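PDB 4NQ3: cyanuric acid amidohydrolase from Azorhizobium caulinodans, which hydrolyses the s-triazine ring of cyanuric acid to carboxybiuret, which decarboxylates spontaneously to biuret, a step in the breakdown of atrazine and melamine. Local coordinates for residues 18-23 with 57-62; 136-141 with 236-241. One frame throughout, in Å; residues are numbered along the deposited sequence.

Contact 1: residues 18-23 with 57-62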
ATOM      1  N   SER A  18      23.280   9.546  15.438  1.00 27.55           N
ATOM      2  CA  SER A  18      23.652  10.293  16.643  1.00 28.38           C
ATOM      3  C   SER A  18      24.051   9.399  17.832  1.00 27.32           C
ATOM      4  O   SER A  18      24.933   9.756  18.618  1.00 29.12           O
ATOM      5  CB  SER A  18      22.516  11.234  17.036  1.00 18.77           C
ATOM      6  OG  SER A  18      21.389  10.527  17.517  1.00 29.96           O
ATOM      7  N   GLY A  19      23.404   8.251  17.976  1.00 20.14           N
ATOM      8  CA  GLY A  19      23.663   7.422  19.127  1.00 18.01           C
ATOM      9  C   GLY A  19      24.953   6.675  18.926  1.00 30.04           C
ATOM     10  O   GLY A  19      25.673   6.372  19.882  1.00 34.35           O
ATOM     11  N   LEU A  20      25.264   6.370  17.674  1.00 20.55           N
ATOM     12  CA  LEU A  20      26.513   5.687  17.417  1.00 19.56           C
ATOM     13  C   LEU A  20      27.654   6.684  17.598  1.00 22.58           C
ATOM     14  O   LEU A  20      28.703   6.327  18.139  1.00 26.87           O
ATOM     15  CB  LEU A  20      26.533   5.063  16.024  1.00 25.86           C
ATOM     16  CG  LEU A  20      27.917   4.524  15.637  1.00 28.15           C
ATOM     17  CD1 LEU A  20      28.463   3.627  16.737  1.00 23.26           C
ATOM     18  CD2 LEU A  20      27.864   3.772  14.315  1.00 26.88           C
ATOM     19  N   ALA A  21      27.451   7.933  17.168  1.00 21.45           N
ATOM     20  CA  ALA A  21      28.415   9.006  17.441  1.00 16.59           C
ATOM     21  C   ALA A  21      28.724   9.145  18.925  1.00 30.03           C
ATOM     22  O   ALA A  21      29.881   9.253  19.322  1.00 36.62           O
ATOM     23  CB  ALA A  21      27.906  10.308  16.924  1.00 16.85           C
ATOM     24  N   ALA A  22      27.679   9.170  19.745  1.00 23.37           N
ATOM     25  CA  ALA A  22      27.839   9.350  21.187  1.00 25.74           C
ATOM     26  C   ALA A  22      28.562   8.165  21.804  1.00 25.05           C
ATOM     27  O   ALA A  22      29.393   8.343  22.700  1.00 28.13           O
ATOM     28  CB  ALA A  22      26.500   9.553  21.863  1.00 19.18           C
ATOM     29  N   ALA A  23      28.240   6.956  21.345  1.00 22.39           N
ATOM     30  CA  ALA A  23      28.889   5.781  21.897  1.00 22.25           C
ATOM     31  C   ALA A  23      30.366   5.828  21.566  1.00 25.35           C
ATOM     32  O   ALA A  23      31.183   5.436  22.385  1.00 27.45           O
ATOM     33  CB  ALA A  23      28.267   4.513  21.375  1.00 17.68           C
ATOM     34  N   GLN A  57      24.774   5.087   3.716  1.00 24.58           N
ATOM     35  CA  GLN A  57      25.510   6.302   3.396  1.00 13.44           C
ATOM     36  C   GLN A  57      25.840   7.051   4.657  1.00 18.82           C
ATOM     37  O   GLN A  57      26.950   7.520   4.839  1.00 23.03           O
ATOM     38  CB  GLN A  57      24.698   7.185   2.458  1.00 13.71           C
ATOM     39  CG  GLN A  57      25.491   8.251   1.766  1.00 17.26           C
ATOM     40  CD  GLN A  57      24.659   9.013   0.757  1.00 26.40           C
ATOM     41  OE1 GLN A  57      23.652   9.667   1.108  1.00 18.73           O
ATOM     42  NE2 GLN A  57      25.088   8.960  -0.506  1.00 32.08           N
ATOM     43  N   SER A  58      24.865   7.149   5.545  1.00 19.58           N
ATOM     44  CA  SER A  58      25.050   7.898   6.771  1.00 21.53           C
ATOM     45  C   SER A  58      26.083   7.249   7.652  1.00 23.72           C
ATOM     46  O   SER A  58      26.919   7.937   8.259  1.00 24.19           O
ATOM     47  CB  SER A  58      23.735   8.017   7.508  1.00 16.08           C
ATOM     48  OG  SER A  58      22.851   8.763   6.699  1.00 21.34           O
ATOM     49  N   LEU A  59      26.022   5.922   7.719  1.00 27.76           N
ATOM     50  CA  LEU A  59      26.967   5.174   8.512  1.00 13.50           C
ATOM     51  C   LEU A  59      28.353   5.243   7.897  1.00 27.73           C
ATOM     52  O   LEU A  59      29.332   5.425   8.619  1.00 28.33           O
ATOM     53  CB  LEU A  59      26.506   3.736   8.644  1.00 13.41           C
ATOM     54  CG  LEU A  59      25.445   3.527   9.717  1.00 21.89           C
ATOM     55  CD1 LEU A  59      24.892   2.089   9.655  1.00 13.73           C
ATOM     56  CD2 LEU A  59      26.007   3.870  11.093  1.00 13.89           C
ATOM     57  N   GLN A  60      28.426   5.137   6.566  1.00 29.31           N
ATOM     58  CA  GLN A  60      29.697   5.222   5.848  1.00 18.31           C
ATOM     59  C   GLN A  60      30.395   6.572   6.108  1.00 26.50           C
ATOM     60  O   GLN A  60      31.599   6.599   6.418  1.00 23.95           O
ATOM     61  CB  GLN A  60      29.485   5.023   4.358  1.00 20.32           C
ATOM     62  CG  GLN A  60      29.434   3.597   3.875  1.00 20.72           C
ATOM     63  CD  GLN A  60      28.948   3.504   2.408  1.00 33.00           C
ATOM     64  OE1 GLN A  60      28.515   4.505   1.816  1.00 38.75           O
ATOM     65  NE2 GLN A  60      29.050   2.309   1.813  1.00 26.15           N
HETATM   66  N   MSE A  61      29.639   7.674   6.003  1.00 19.73           N
HETATM   67  CA  MSE A  61      30.140   9.007   6.333  1.00 20.68           C
HETATM   68  C   MSE A  61      30.708   9.115   7.735  1.00 19.17           C
HETATM   69  O   MSE A  61      31.820   9.607   7.913  1.00 27.88           O
HETATM   70  CB  MSE A  61      29.054  10.055   6.186  1.00 22.47           C
HETATM   71  CG  MSE A  61      28.777  10.449   4.760  1.00 34.71           C
HETATM   72 SE   MSE A  61      27.196  11.564   4.739  0.53 33.76          SE
HETATM   73  CE  MSE A  61      28.110  13.196   5.328  1.00 33.68           C
ATOM     74  N   LEU A  62      29.960   8.673   8.736  1.00 17.83           N
ATOM     75  CA  LEU A  62      30.474   8.710  10.102  1.00 23.96           C
ATOM     76  C   LEU A  62      31.744   7.843  10.269  1.00 20.95           C
ATOM     77  O   LEU A  62      32.730   8.278  10.878  1.00 24.30           O
ATOM     78  CB  LEU A  62      29.397   8.261  11.087  1.00 16.32           C
ATOM     79  CG  LEU A  62      29.724   8.324  12.570  1.00 16.13           C
ATOM     80  CD1 LEU A  62      28.453   8.287  13.292  1.00 16.58           C
ATOM     81  CD2 LEU A  62      30.472   7.103  12.930  1.00 44.95           C
TER
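Leu59 of helix 51-67 meets Leu20 of helix 18-25 through one methyl from each side chain. Leu59 CD2 lies 3.7 Å from Leu20 CD2. The CA-CB bond of Leu59 does not point at the other helix. The rest of the side chain makes up the distance, with CG anti to the carbonyl carbon (chi1 -81°), and its end reaches over to Leu20. The two side chains cross at about a right angle and touch through these methyls. Both also rest on Ile37 of strand 34-41, and Leu59 packs on Leu76 and Met78 of strand 75-80.

One turn later, the CA-CB bond of Leu62 is directed toward helix 18-25. CG anti to the backbone N (chi1 -176°) carries the branch toward that helix, where CD1 goes to Ala21 and CD2 to Leu20. Leu62 CD1 comes to 4.2 Å from Ala21 CB, and the same methyl lies 4.0 Å from the backbone atom Ala21 N. Leu62 CD2 is at a looser 4.5 Å from Leu20 CD2. Leu62 also touches Val17, in the loop that leads into the first helix.

No hydrogen bond joins the two segments. Their axes stay 11.0 Å apart at closest approach and run nearly parallel, 23° between directions. The contact therefore rests on dispersion and the exclusion of water, and the packing on strand 34-41 makes Leu20 and Leu59 part of a helix-sheet core.

Contact 2: residues 136-141 with 236-241. With SO4 (sulfate ion), chain F.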
ATOM      1  N   ARG A 136      33.073 -19.261   4.355  1.00 30.19           N
ATOM      2  CA  ARG A 136      34.230 -19.997   4.861  1.00 29.06           C
ATOM      3  C   ARG A 136      35.276 -18.993   5.383  1.00 30.53           C
ATOM      4  O   ARG A 136      35.791 -19.150   6.501  1.00 37.09           O
ATOM      5  CB  ARG A 136      34.804 -20.924   3.789  1.00 28.14           C
ATOM      6  CG  ARG A 136      33.986 -22.201   3.573  1.00 36.98           C
ATOM      7  CD  ARG A 136      34.499 -22.969   2.351  1.00 51.28           C
ATOM      8  NE  ARG A 136      33.571 -23.995   1.847  1.00 61.81           N
ATOM      9  CZ  ARG A 136      33.125 -24.048   0.585  1.00 63.06           C
ATOM     10  NH1 ARG A 136      33.515 -23.138  -0.310  1.00 60.11           N
ATOM     11  NH2 ARG A 136      32.290 -25.013   0.207  1.00 62.80           N
ATOM     12  N   ARG A 137      35.555 -17.947   4.602  1.00 29.17           N
ATOM     13  CA  ARG A 137      36.476 -16.891   5.021  1.00 23.54           C
ATOM     14  C   ARG A 137      36.064 -16.250   6.331  1.00 28.52           C
ATOM     15  O   ARG A 137      36.877 -16.133   7.237  1.00 29.39           O
ATOM     16  CB  ARG A 137      36.600 -15.814   3.945  1.00 31.92           C
ATOM     17  CG  ARG A 137      37.598 -16.152   2.846  1.00 34.48           C
ATOM     18  CD  ARG A 137      37.738 -15.026   1.848  1.00 33.25           C
ATOM     19  NE  ARG A 137      36.756 -15.173   0.784  1.00 39.75           N
ATOM     20  CZ  ARG A 137      35.966 -14.199   0.362  1.00 44.25           C
ATOM     21  NH1 ARG A 137      36.030 -13.002   0.934  1.00 54.96           N
ATOM     22  NH2 ARG A 137      35.104 -14.428  -0.616  1.00 40.33           N
ATOM     23  N   ALA A 138      34.807 -15.839   6.445  1.00 23.15           N
ATOM     24  CA  ALA A 138      34.365 -15.212   7.683  1.00 25.40           C
ATOM     25  C   ALA A 138      34.490 -16.169   8.872  1.00 28.43           C
ATOM     26  O   ALA A 138      34.865 -15.749   9.970  1.00 27.30           O
ATOM     27  CB  ALA A 138      32.942 -14.734   7.552  1.00 27.19           C
HETATM   28  N   MSE A 139      34.176 -17.446   8.652  1.00 32.53           N
HETATM   29  CA  MSE A 139      34.347 -18.472   9.677  1.00 30.04           C
HETATM   30  C   MSE A 139      35.766 -18.470  10.221  1.00 30.61           C
HETATM   31  O   MSE A 139      35.989 -18.420  11.433  1.00 29.88           O
HETATM   32  CB  MSE A 139      34.021 -19.857   9.119  1.00 33.67           C
HETATM   33  CG  MSE A 139      32.565 -20.248   9.214  1.00 35.07           C
HETATM   34 SE   MSE A 139      32.332 -22.049   8.557  0.53 27.81          SE
HETATM   35  CE  MSE A 139      33.219 -23.008   9.990  1.00 32.68           C
ATOM     36  N   ALA A 140      36.723 -18.544   9.307  1.00 25.18           N
ATOM     37  CA  ALA A 140      38.124 -18.481   9.659  1.00 26.67           C
ATOM     38  C   ALA A 140      38.470 -17.223  10.462  1.00 34.35           C
ATOM     39  O   ALA A 140      39.204 -17.280  11.436  1.00 40.43           O
ATOM     40  CB  ALA A 140      38.954 -18.541   8.413  1.00 27.66           C
ATOM     41  N   ALA A 141      37.992 -16.076  10.010  1.00 29.78           N
ATOM     42  CA  ALA A 141      38.283 -14.822  10.681  1.00 25.31           C
ATOM     43  C   ALA A 141      37.731 -14.794  12.103  1.00 38.48           C
ATOM     44  O   ALA A 141      38.254 -14.095  12.965  1.00 40.78           O
ATOM     45  CB  ALA A 141      37.722 -13.668   9.875  1.00 24.00           C
ATOM     46  N   ILE A 236      28.991 -10.634   4.580  1.00 18.91           N
ATOM     47  CA  ILE A 236      28.807 -11.823   5.390  1.00 19.38           C
ATOM     48  C   ILE A 236      29.262 -11.581   6.835  1.00 22.81           C
ATOM     49  O   ILE A 236      30.358 -11.051   7.083  1.00 26.75           O
ATOM     50  CB  ILE A 236      29.574 -13.008   4.812  1.00 21.00           C
ATOM     51  CG1 ILE A 236      28.890 -13.505   3.541  1.00 23.67           C
ATOM     52  CG2 ILE A 236      29.641 -14.143   5.815  1.00 21.01           C
ATOM     53  CD1 ILE A 236      29.187 -12.670   2.343  1.00 30.24           C
ATOM     54  N   VAL A 237      28.423 -11.977   7.788  1.00 20.55           N
ATOM     55  CA  VAL A 237      28.801 -11.908   9.189  1.00 23.53           C
ATOM     56  C   VAL A 237      28.463 -13.225   9.847  1.00 24.39           C
ATOM     57  O   VAL A 237      27.296 -13.606   9.875  1.00 24.64           O
ATOM     58  CB  VAL A 237      28.064 -10.778   9.916  1.00 25.67           C
ATOM     59  CG1 VAL A 237      28.472 -10.746  11.356  1.00 18.48           C
ATOM     60  CG2 VAL A 237      28.392  -9.466   9.261  1.00 21.47           C
ATOM     61  N   VAL A 238      29.477 -13.913  10.370  1.00 27.20           N
ATOM     62  CA  VAL A 238      29.300 -15.195  11.061  1.00 25.68           C
ATOM     63  C   VAL A 238      29.345 -15.006  12.580  1.00 27.67           C
ATOM     64  O   VAL A 238      30.304 -14.462  13.106  1.00 37.81           O
ATOM     65  CB  VAL A 238      30.393 -16.208  10.656  1.00 21.99           C
ATOM     66  CG1 VAL A 238      30.364 -17.419  11.539  1.00 23.28           C
ATOM     67  CG2 VAL A 238      30.269 -16.600   9.212  1.00 21.91           C
ATOM     68  N   LEU A 239      28.325 -15.484  13.278  1.00 21.95           N
ATOM     69  CA  LEU A 239      28.282 -15.441  14.738  1.00 28.66           C
ATOM     70  C   LEU A 239      28.318 -16.851  15.316  1.00 31.14           C
ATOM     71  O   LEU A 239      27.576 -17.735  14.876  1.00 33.44           O
ATOM     72  CB  LEU A 239      27.021 -14.727  15.227  1.00 22.19           C
ATOM     73  CG  LEU A 239      26.765 -13.357  14.639  1.00 21.02           C
ATOM     74  CD1 LEU A 239      25.405 -12.876  15.078  1.00 21.06           C
ATOM     75  CD2 LEU A 239      27.843 -12.414  15.106  1.00 20.63           C
ATOM     76  N   GLY A 240      29.166 -17.067  16.313  1.00 29.69           N
ATOM     77  CA  GLY A 240      29.289 -18.395  16.863  1.00 26.45           C
ATOM     78  C   GLY A 240      29.901 -18.369  18.234  1.00 38.04           C
ATOM     79  O   GLY A 240      30.132 -17.296  18.795  1.00 36.34           O
HETATM   80  N   MSE A 241      30.131 -19.561  18.780  1.00 38.20           N
HETATM   81  CA  MSE A 241      30.874 -19.728  20.017  1.00 36.70           C
HETATM   82  C   MSE A 241      32.269 -20.259  19.705  1.00 38.72           C
HETATM   83  O   MSE A 241      32.463 -21.029  18.753  1.00 45.74           O
HETATM   84  CB  MSE A 241      30.141 -20.669  20.954  1.00 32.09           C
HETATM   85  CG  MSE A 241      28.765 -20.203  21.266  1.00 31.44           C
HETATM   86 SE   MSE A 241      28.813 -18.703  22.486  0.55 33.13          SE
HETATM   87  CE  MSE A 241      29.213 -19.688  24.113  1.00 33.48           C
TER
HETATM   88  S   SO4 F 404      37.197 -10.760   2.757  0.72 71.74           S
HETATM   89  O1  SO4 F 404      37.737 -12.122   2.784  0.72 72.99           O
HETATM   90  O2  SO4 F 404      37.995  -9.888   1.894  0.72 72.49           O
HETATM   91  O3  SO4 F 404      35.844 -10.805   2.213  0.72 67.28           O
HETATM   92  O4  SO4 F 404      37.197 -10.223   4.122  0.72 70.19           O
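Ala138 points its methyl at strand 235-242 and meets two branched side chains there. This apolar packing is the whole of the direct contact. Ala138 CB sits 3.7 Å from Val238 CG2 and 3.8 Å from Ile236 CG2. Ile236 and Val238 are two residues apart on the strand, so both face the helix. With CG1 anti to the backbone N, Val238 turns CG2 to Ala138 and CG1 to Met139. Val238 CG2 also lies 4.0 Å from the backbone atom Met139 N. Val238 CG1 meets Met139 CG at 4.3 Å, while the end of this selenomethionine leads away from the strand. The segment axes come within 7.7 Å, at 47°, consistent with the small alanine between them.

The polar interactions lie beside this packing. Arg137 bends at chi3 (-89°) and brings NH1 to a sulfate, probably from the crystallisation liquor. The bond from Arg137 NH1 to sulfate O1 is 2.7 Å long and nearly straight, at 164°. The sulfate sulfur lies in the guanidinium plane, at its edge. Arg137 NH1 also bonds His113 O, and the sulfate is held by His113 N as well.

Backbone hydrogen bonds tie strand 235-242 to strands 106-113 and 150-157. The Ile236 side chain is about 7 Å from that of active-site Lys156, on adjacent strand 150-157. A helix across an inner strand gives the alpha/beta layering of the predicted repeating unit B.

Both contacts flank four-stranded sheets of the same strand order, 1-4-2-3, but they join different elements. Contact 1 pairs two helices at a partly buried site in the predicted repeating unit A. Contact 2 packs a helix on a strand in the predicted unit B, fully buried among the touching residues and nearer the centre of the chain. Long leucines span the wide helix spacing in contact 1. In contact 2 an alanine methyl, flanked by the start of a selenomethionine side chain, meets branched strand residues across a narrower gap. A neighbouring subunit touches helix 51-67 beside contact 1, but none reaches the segments of contact 2. The two sites do not touch; their centres are about 25 Å apart.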